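Local coordinates for protein CaaX farnesyltransferase beta subunit Ram1 (Aspergillus fumigatus, PDB 4L9P) that probably provides peptide binding in the zinc-dependent alpha/beta enzyme that transfers a farnesyl group from farnesyl diphosphate to a cysteine near the C-terminus of target proteins, at residues 449-454 / 464-469; 326-331 / 379-384. One frame throughout, in Å; residues are numbered along the deposited sequence.

Interaction 1 (449-454 / 464-469)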
ATOM      1  N   TYR B 449       7.797  11.377  16.058  1.00  8.16           N
ATOM      2  CA  TYR B 449       9.257  11.359  15.833  1.00  8.88           C
ATOM      3  C   TYR B 449       9.887  10.236  16.617  1.00  9.01           C
ATOM      4  O   TYR B 449       9.262   9.700  17.547  1.00  8.50           O
ATOM      5  CB  TYR B 449       9.862  12.711  16.283  1.00  9.67           C
ATOM      6  CG  TYR B 449       9.469  13.108  17.671  1.00 10.16           C
ATOM      7  CD1 TYR B 449       8.323  13.859  17.917  1.00  9.71           C
ATOM      8  CD2 TYR B 449      10.256  12.743  18.754  1.00 12.34           C
ATOM      9  CE1 TYR B 449       7.950  14.192  19.226  1.00 11.44           C
ATOM     10  CE2 TYR B 449       9.894  13.112  20.060  1.00 13.40           C
ATOM     11  CZ  TYR B 449       8.748  13.803  20.278  1.00 13.30           C
ATOM     12  OH  TYR B 449       8.445  14.151  21.580  1.00 15.20           O
ATOM     13  N   CYS B 450      11.087   9.800  16.217  0.66  8.98           N
ATOM     14  CA  CYS B 450      11.744   8.696  16.932  0.66  9.61           C
ATOM     15  C   CYS B 450      12.837   9.306  17.846  0.66 11.54           C
ATOM     16  O   CYS B 450      13.330  10.417  17.626  0.66 12.44           O
ATOM     17  CB  CYS B 450      12.258   7.612  15.943  0.66 11.93           C
ATOM     18  SG  CYS B 450      13.504   8.233  14.810  0.66 14.14           S
ATOM     19  N   THR B 451      13.168   8.596  18.907  1.00 12.61           N
ATOM     20  CA  THR B 451      14.014   9.123  19.973  1.00 13.75           C
ATOM     21  C   THR B 451      15.089   8.103  20.337  1.00 15.43           C
ATOM     22  O   THR B 451      15.131   7.010  19.780  1.00 15.27           O
ATOM     23  CB  THR B 451      13.173   9.440  21.232  1.00 13.65           C
ATOM     24  OG1 THR B 451      12.783   8.200  21.857  1.00 13.44           O
ATOM     25  CG2 THR B 451      11.952  10.315  20.918  1.00 14.86           C
ATOM     26  N   ASP B 452      15.962   8.491  21.259  1.00 15.88           N
ATOM     27  CA  ASP B 452      16.989   7.591  21.779  1.00 19.15           C
ATOM     28  C   ASP B 452      16.511   6.851  23.023  1.00 20.42           C
ATOM     29  O   ASP B 452      17.331   6.257  23.753  1.00 23.17           O
ATOM     30  CB  ASP B 452      18.288   8.374  22.080  1.00 21.62           C
ATOM     31  CG  ASP B 452      18.097   9.507  23.124  1.00 25.09           C
ATOM     32  OD1 ASP B 452      16.960   9.736  23.568  1.00 25.87           O
ATOM     33  OD2 ASP B 452      19.100  10.198  23.494  1.00 27.95           O
ATOM     34  N   SER B 453      15.203   6.902  23.273  1.00 18.19           N
ATOM     35  CA  SER B 453      14.599   6.244  24.425  1.00 19.01           C
ATOM     36  C   SER B 453      13.569   5.217  24.032  1.00 18.66           C
ATOM     37  O   SER B 453      12.499   5.569  23.562  1.00 20.11           O
ATOM     38  CB  SER B 453      13.952   7.311  25.319  1.00 22.38           C
ATOM     39  OG  SER B 453      13.525   6.709  26.529  1.00 26.62           O
ATOM     40  N   SER B 454      13.907   3.945  24.188  1.00 16.49           N
ATOM     41  CA  SER B 454      13.016   2.894  23.730  1.00 16.47           C
ATOM     42  C   SER B 454      12.329   2.169  24.833  1.00 19.38           C
ATOM     43  O   SER B 454      12.921   1.996  25.883  1.00 20.17           O
ATOM     44  CB  SER B 454      13.792   1.911  22.831  1.00 17.48           C
ATOM     45  OG  SER B 454      12.938   0.865  22.362  1.00 18.14           O
ATOM     46  N   ALA B 464      12.005   1.200  16.600  1.00  8.24           N
ATOM     47  CA  ALA B 464      10.545   1.110  16.391  1.00  7.46           C
ATOM     48  C   ALA B 464       9.777   1.340  17.661  1.00  7.49           C
ATOM     49  O   ALA B 464       8.643   1.786  17.609  1.00  7.78           O
ATOM     50  CB  ALA B 464      10.153  -0.276  15.833  1.00  8.07           C
ATOM     51  N   PHE B 465      10.398   1.021  18.798  1.00  7.86           N
ATOM     52  CA  PHE B 465       9.756   1.231  20.106  1.00  9.31           C
ATOM     53  C   PHE B 465      10.192   2.530  20.781  1.00  9.23           C
ATOM     54  O   PHE B 465       9.974   2.703  22.004  1.00 11.78           O
ATOM     55  CB  PHE B 465       9.896  -0.009  21.003  1.00 11.13           C
ATOM     56  CG  PHE B 465       9.122  -1.205  20.457  1.00  9.80           C
ATOM     57  CD1 PHE B 465       7.730  -1.247  20.592  1.00 10.00           C
ATOM     58  CD2 PHE B 465       9.753  -2.233  19.754  1.00  9.70           C
ATOM     59  CE1 PHE B 465       6.979  -2.297  20.041  1.00  9.76           C
ATOM     60  CE2 PHE B 465       8.977  -3.299  19.189  1.00  9.90           C
ATOM     61  CZ  PHE B 465       7.618  -3.314  19.347  1.00  9.91           C
ATOM     62  N   SER B 466      10.800   3.419  20.008  0.74  8.52           N
ATOM     63  CA  SER B 466      11.296   4.698  20.519  0.74  8.89           C
ATOM     64  C   SER B 466      10.419   5.856  20.055  0.74  9.31           C
ATOM     65  O   SER B 466      10.670   7.008  20.420  0.74 10.17           O
ATOM     66  CB  SER B 466      12.735   4.911  20.053  0.74  9.31           C
ATOM     67  OG  SER B 466      12.768   5.371  18.709  0.74  9.64           O
ATOM     68  N   TRP B 467       9.391   5.610  19.217  1.00  7.79           N
ATOM     69  CA  TRP B 467       8.566   6.700  18.688  1.00  7.98           C
ATOM     70  C   TRP B 467       7.725   7.343  19.778  1.00  8.83           C
ATOM     71  O   TRP B 467       7.117   6.657  20.607  1.00  9.04           O
ATOM     72  CB  TRP B 467       7.643   6.110  17.584  1.00  6.41           C
ATOM     73  CG  TRP B 467       8.373   5.833  16.306  1.00  7.03           C
ATOM     74  CD1 TRP B 467       9.170   4.732  16.014  1.00  8.63           C
ATOM     75  CD2 TRP B 467       8.474   6.719  15.181  1.00  6.78           C
ATOM     76  NE1 TRP B 467       9.699   4.875  14.737  1.00  8.40           N
ATOM     77  CE2 TRP B 467       9.306   6.071  14.207  1.00  6.65           C
ATOM     78  CE3 TRP B 467       7.896   7.964  14.870  1.00  6.72           C
ATOM     79  CZ2 TRP B 467       9.550   6.621  12.949  1.00  6.04           C
ATOM     80  CZ3 TRP B 467       8.189   8.541  13.636  1.00  6.86           C
ATOM     81  CH2 TRP B 467       9.024   7.881  12.706  1.00  6.67           C
ATOM     82  N   LYS B 468       7.726   8.676  19.754  1.00  8.44           N
ATOM     83  CA  LYS B 468       6.989   9.502  20.714  1.00  8.52           C
ATOM     84  C   LYS B 468       6.181  10.520  19.954  1.00  8.32           C
ATOM     85  O   LYS B 468       6.307  10.643  18.726  1.00  8.14           O
ATOM     86  CB  LYS B 468       7.964  10.167  21.723  1.00 12.02           C
ATOM     87  CG  LYS B 468       8.650   9.045  22.549  1.00 15.70           C
ATOM     88  CD  LYS B 468       9.191   9.472  23.830  1.00 19.71           C
ATOM     89  CE  LYS B 468      10.163   8.436  24.439  1.00 22.34           C
ATOM     90  NZ  LYS B 468       9.671   7.033  24.690  1.00 23.44           N
ATOM     91  N   HIS B 469       5.334  11.247  20.670  1.00  9.16           N
ATOM     92  CA  HIS B 469       4.426  12.164  19.967  1.00  9.02           C
ATOM     93  C   HIS B 469       4.197  13.393  20.823  1.00  9.56           C
ATOM     94  O   HIS B 469       4.264  13.327  22.077  1.00 10.95           O
ATOM     95  CB  HIS B 469       3.073  11.494  19.667  1.00  9.89           C
ATOM     96  CG  HIS B 469       2.476  10.792  20.838  1.00 10.92           C
ATOM     97  ND1 HIS B 469       1.698  11.452  21.776  1.00 11.38           N
ATOM     98  CD2 HIS B 469       2.534   9.501  21.242  1.00 12.13           C
ATOM     99  CE1 HIS B 469       1.338  10.606  22.723  1.00 11.96           C
ATOM    100  NE2 HIS B 469       1.815   9.408  22.420  1.00 12.07           N
TER
HETATM  101  O   HOH W   1      11.083   6.012  26.822  1.00 40.25           O

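Interaction 2 (326-331 / 379-384)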
ATOM      1  N   GLY B 326      15.901  -0.679  11.928  1.00 10.60           N
ATOM      2  CA  GLY B 326      16.918   0.201  12.523  1.00 11.77           C
ATOM      3  C   GLY B 326      16.374   1.611  12.506  1.00 11.27           C
ATOM      4  O   GLY B 326      15.161   1.807  12.273  1.00 11.65           O
ATOM      5  N   ARG B 327      17.243   2.587  12.803  1.00 10.94           N
ATOM      6  CA  ARG B 327      16.781   3.975  12.864  1.00 10.48           C
ATOM      7  C   ARG B 327      16.436   4.454  11.465  1.00  9.02           C
ATOM      8  O   ARG B 327      17.130   4.141  10.501  1.00  9.56           O
ATOM      9  CB  ARG B 327      17.909   4.830  13.429  1.00 11.76           C
ATOM     10  CG  ARG B 327      18.158   4.504  14.888  1.00 14.99           C
ATOM     11  CD  ARG B 327      19.237   5.382  15.455  1.00 18.39           C
ATOM     12  NE  ARG B 327      19.237   5.319  16.928  1.00 22.78           N
ATOM     13  CZ  ARG B 327      19.808   6.227  17.744  1.00 25.28           C
ATOM     14  NH1 ARG B 327      20.480   7.282  17.270  1.00 26.82           N
ATOM     15  NH2 ARG B 327      19.744   6.074  19.067  1.00 26.49           N
ATOM     16  N   PRO B 328      15.364   5.255  11.323  1.00  7.18           N
ATOM     17  CA  PRO B 328      14.946   5.719   9.987  1.00  8.14           C
ATOM     18  C   PRO B 328      16.044   6.425   9.196  1.00  8.04           C
ATOM     19  O   PRO B 328      16.241   6.188   8.002  1.00  7.77           O
ATOM     20  CB  PRO B 328      13.806   6.672  10.301  1.00  8.53           C
ATOM     21  CG  PRO B 328      13.210   6.125  11.577  1.00  8.47           C
ATOM     22  CD  PRO B 328      14.433   5.653  12.385  1.00  8.00           C
ATOM     23  N   GLU B 329      16.858   7.250   9.878  1.00  8.69           N
ATOM     24  CA  GLU B 329      17.885   8.011   9.162  1.00  8.63           C
ATOM     25  C   GLU B 329      19.087   7.136   8.755  1.00  9.78           C
ATOM     26  O   GLU B 329      19.959   7.587   8.008  1.00 11.19           O
ATOM     27  CB  GLU B 329      18.371   9.191  10.065  1.00 10.40           C
ATOM     28  CG  GLU B 329      19.120   8.724  11.337  1.00 12.51           C
ATOM     29  CD  GLU B 329      18.258   8.435  12.576  1.00 14.18           C
ATOM     30  OE1 GLU B 329      17.043   8.109  12.453  1.00 14.23           O
ATOM     31  OE2 GLU B 329      18.821   8.497  13.729  1.00 17.16           O
ATOM     32  N   VAL B 330      19.118   5.897   9.250  1.00 10.64           N
ATOM     33  CA  VAL B 330      20.131   4.942   8.785  1.00 11.43           C
ATOM     34  C   VAL B 330      19.544   4.088   7.689  1.00 10.76           C
ATOM     35  O   VAL B 330      20.092   4.010   6.579  1.00 12.86           O
ATOM     36  CB  VAL B 330      20.642   4.045   9.948  1.00 13.12           C
ATOM     37  CG1 VAL B 330      21.590   2.936   9.442  1.00 16.11           C
ATOM     38  CG2 VAL B 330      21.347   4.953  11.003  1.00 14.21           C
ATOM     39  N   VAL B 331      18.397   3.479   7.958  0.60  9.86           N
ATOM     40  CA  VAL B 331      17.944   2.432   7.069  0.60  9.66           C
ATOM     41  C   VAL B 331      17.308   3.024   5.807  0.60  9.10           C
ATOM     42  O   VAL B 331      17.606   2.564   4.719  0.60  9.62           O
ATOM     43  CB  VAL B 331      16.951   1.476   7.814  0.60  9.96           C
ATOM     44  CG1 VAL B 331      16.579   0.334   6.929  0.60  9.26           C
ATOM     45  CG2 VAL B 331      17.566   0.973   9.130  0.60 10.98           C
ATOM     46  N   VAL B 379       9.452   9.268   6.560  0.76  5.80           N
ATOM     47  CA  VAL B 379      10.450   9.928   5.709  0.76  6.86           C
ATOM     48  C   VAL B 379      11.027  11.140   6.476  0.76  6.56           C
ATOM     49  O   VAL B 379      12.239  11.427   6.443  0.76  6.47           O
ATOM     50  CB  VAL B 379       9.810  10.365   4.366  0.76  7.93           C
ATOM     51  CG1 VAL B 379      10.760  11.352   3.547  0.76  9.71           C
ATOM     52  CG2 VAL B 379       9.493   9.073   3.555  0.76  7.59           C
ATOM     53  N   GLN B 380      10.148  11.882   7.153  1.00  6.38           N
ATOM     54  CA  GLN B 380      10.613  13.065   7.915  1.00  8.07           C
ATOM     55  C   GLN B 380      11.615  12.651   9.002  1.00  7.09           C
ATOM     56  O   GLN B 380      12.654  13.318   9.203  1.00  7.61           O
ATOM     57  CB  GLN B 380       9.408  13.799   8.442  1.00  8.60           C
ATOM     58  CG  GLN B 380       8.723  14.526   7.156  1.00 10.80           C
ATOM     59  CD  GLN B 380       7.304  15.075   7.282  1.00 12.54           C
ATOM     60  OE1 GLN B 380       6.763  15.558   6.287  1.00 10.22           O
ATOM     61  NE2 GLN B 380       6.730  15.066   8.477  1.00 14.11           N
ATOM     62  N   ALA B 381      11.388  11.508   9.645  1.00  7.02           N
ATOM     63  CA  ALA B 381      12.377  11.008  10.630  1.00  7.40           C
ATOM     64  C   ALA B 381      13.679  10.617   9.936  1.00  6.90           C
ATOM     65  O   ALA B 381      14.770  10.745  10.510  1.00  9.78           O
ATOM     66  CB  ALA B 381      11.826   9.798  11.382  1.00  8.13           C
ATOM     67  N   ALA B 382      13.587  10.071   8.715  1.00  6.75           N
ATOM     68  CA  ALA B 382      14.809   9.703   7.994  1.00  7.45           C
ATOM     69  C   ALA B 382      15.656  10.936   7.679  1.00  9.01           C
ATOM     70  O   ALA B 382      16.879  10.848   7.674  1.00 11.79           O
ATOM     71  CB  ALA B 382      14.480   8.913   6.710  1.00  8.22           C
ATOM     72  N   LEU B 383      14.999  12.086   7.468  1.00  8.54           N
ATOM     73  CA  LEU B 383      15.681  13.335   7.177  1.00  9.65           C
ATOM     74  C   LEU B 383      16.120  14.051   8.465  1.00 10.02           C
ATOM     75  O   LEU B 383      17.225  14.669   8.494  1.00 13.30           O
ATOM     76  CB  LEU B 383      14.730  14.273   6.435  1.00 10.19           C
ATOM     77  CG  LEU B 383      14.323  13.765   5.022  1.00 10.57           C
ATOM     78  CD1 LEU B 383      13.329  14.696   4.356  1.00 10.85           C
ATOM     79  CD2 LEU B 383      15.558  13.502   4.149  1.00 12.94           C
ATOM     80  N   ASP B 384      15.319  13.978   9.529  1.00  9.42           N
ATOM     81  CA  ASP B 384      15.643  14.701  10.781  1.00 11.30           C
ATOM     82  C   ASP B 384      16.594  13.954  11.691  1.00 13.02           C
ATOM     83  O   ASP B 384      17.382  14.568  12.442  1.00 15.20           O
ATOM     84  CB  ASP B 384      14.369  14.890  11.604  1.00 11.12           C
ATOM     85  CG  ASP B 384      13.443  15.915  11.021  1.00 12.68           C
ATOM     86  OD1 ASP B 384      13.883  16.738  10.169  1.00 14.68           O
ATOM     87  OD2 ASP B 384      12.253  15.873  11.409  1.00 13.14           O
TER

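Interaction 1 (449-454 / 464-469)
Phe-465 meets Ser-454 through its CB, which lies 3.4 Å from Ser-454 OG, a hydroxyl hydrogen-bonded to Ser-462 O; the Phe-465 ring leads away and meets Phe-498. Ser-466 follows with its polar atoms turned to the other segment. In one of its two conformers OG accepts a long bond from Thr-451 N (3.3 Å) and also bonds to Ser-463 O. Ser-466 O receives Thr-451 OG1 at 2.8 Å, in the carbonyl plane and on a lone pair, and that same OG1 accepts from Ser-453 N, closing an ST turn. Trp-467 turns one face of its indole to Cys-450, whose CB stands over the five-membered ring, 3.9 Å from its centroid and 14° off the normal; in one of two conformers the sulfur makes an oblique sulfur-aromatic contact with the six-membered ring. At Lys-468 the segments become a hydrogen-bonded antiparallel pair: Lys-468 N gives to Tyr-449 O (2.9 Å) and Tyr-449 N to Lys-468 O (3.1 Å). The Tyr-449 ring, with CG between the backbone N and the carbonyl carbon (chi1 52°), folds over this pair, placing Lys-468 O above one face near the rim and CE2 3.9 Å from Lys-468 CB. Farther out, the lysine chain crosses Thr-451 at about a right angle and bends at chi4; NZ makes a weak bond to Ser-453 O and shares a water with Ser-453 OG. Between the segments the only regular strand pair is thus Tyr-449 with Lys-468; beyond it the Thr-451 hydroxyl satisfies Ser-466 O, with only a weak backbone bond from Thr-451 N beside it.

Interaction 2 (326-331 / 379-384)
Pro-328 meets the helix of 379-384 through CB and CG, both 3.9 Å from Ala-381 CB. The methyl of Ala-381 therefore meets two adjacent ring carbons, and Pro-328 CB also comes close to Ala-382 N, where the proline rests against the helix backbone. Ala-382 is engaged differently. Its CB reaches the backbone of the proline rather than chiefly its ring, ending 3.5 Å from Pro-328 O. Next to Pro-328, Glu-329 presents its CB to the carbonyl oxygen of Ala-382 at 3.3 Å, and its CA lies 3.4 Å from the same oxygen in a CA-H...O contact. That approach is bent, with an angle of 127° at the hydrogen. The glutamate CG lies between the backbone N and the carbonyl carbon (chi1 66°), and a further bend at chi2 turns CD; at the polar end, OE2 is hydrogen-bonded to Thr-386 OG1, just beyond the second segment. Small side chains on one helix and a proline in the first turn of the other let the backbones come very near, the CA atoms of Glu-329 and Ala-382 standing 3.7 Å apart. The contact is thus one of van der Waals packing of side-chain carbons against side chain and backbone, with one bent CA-H...O contact. It joins the start of helix 328-335, with Arg-327 at its N-cap position, to the C-terminal part of helix 375-384 within the alpha-alpha toroid. Helix 312-323 packs on Pro-328 and Val-379, helix 338-346 covers Val-379 and Leu-383, and Tyr-348 of the alpha subunit packs on Leu-383.

Overall arrangement
Interaction 2 comes first along the chain, and interaction 1 follows it in series; their centres are 12 Å apart, on the same side of the chain's centre. All four segments belong to the alpha-alpha toroid. Cys-450 and Trp-467, flanking the two-stranded antiparallel sheet of 446-449 and 468-471, pack on helices 328-335 and 375-384. Where they touch, Trp-467 CH2 packs 3.6 Å from Ala-381 CB, and in one conformer of Cys-450 its SG lies 3.7 Å from Pro-328 CD. The proline and alanine that join the helices thus also meet the indole, so the two contacts share one packing region, away from the zinc and isoprenoid sites.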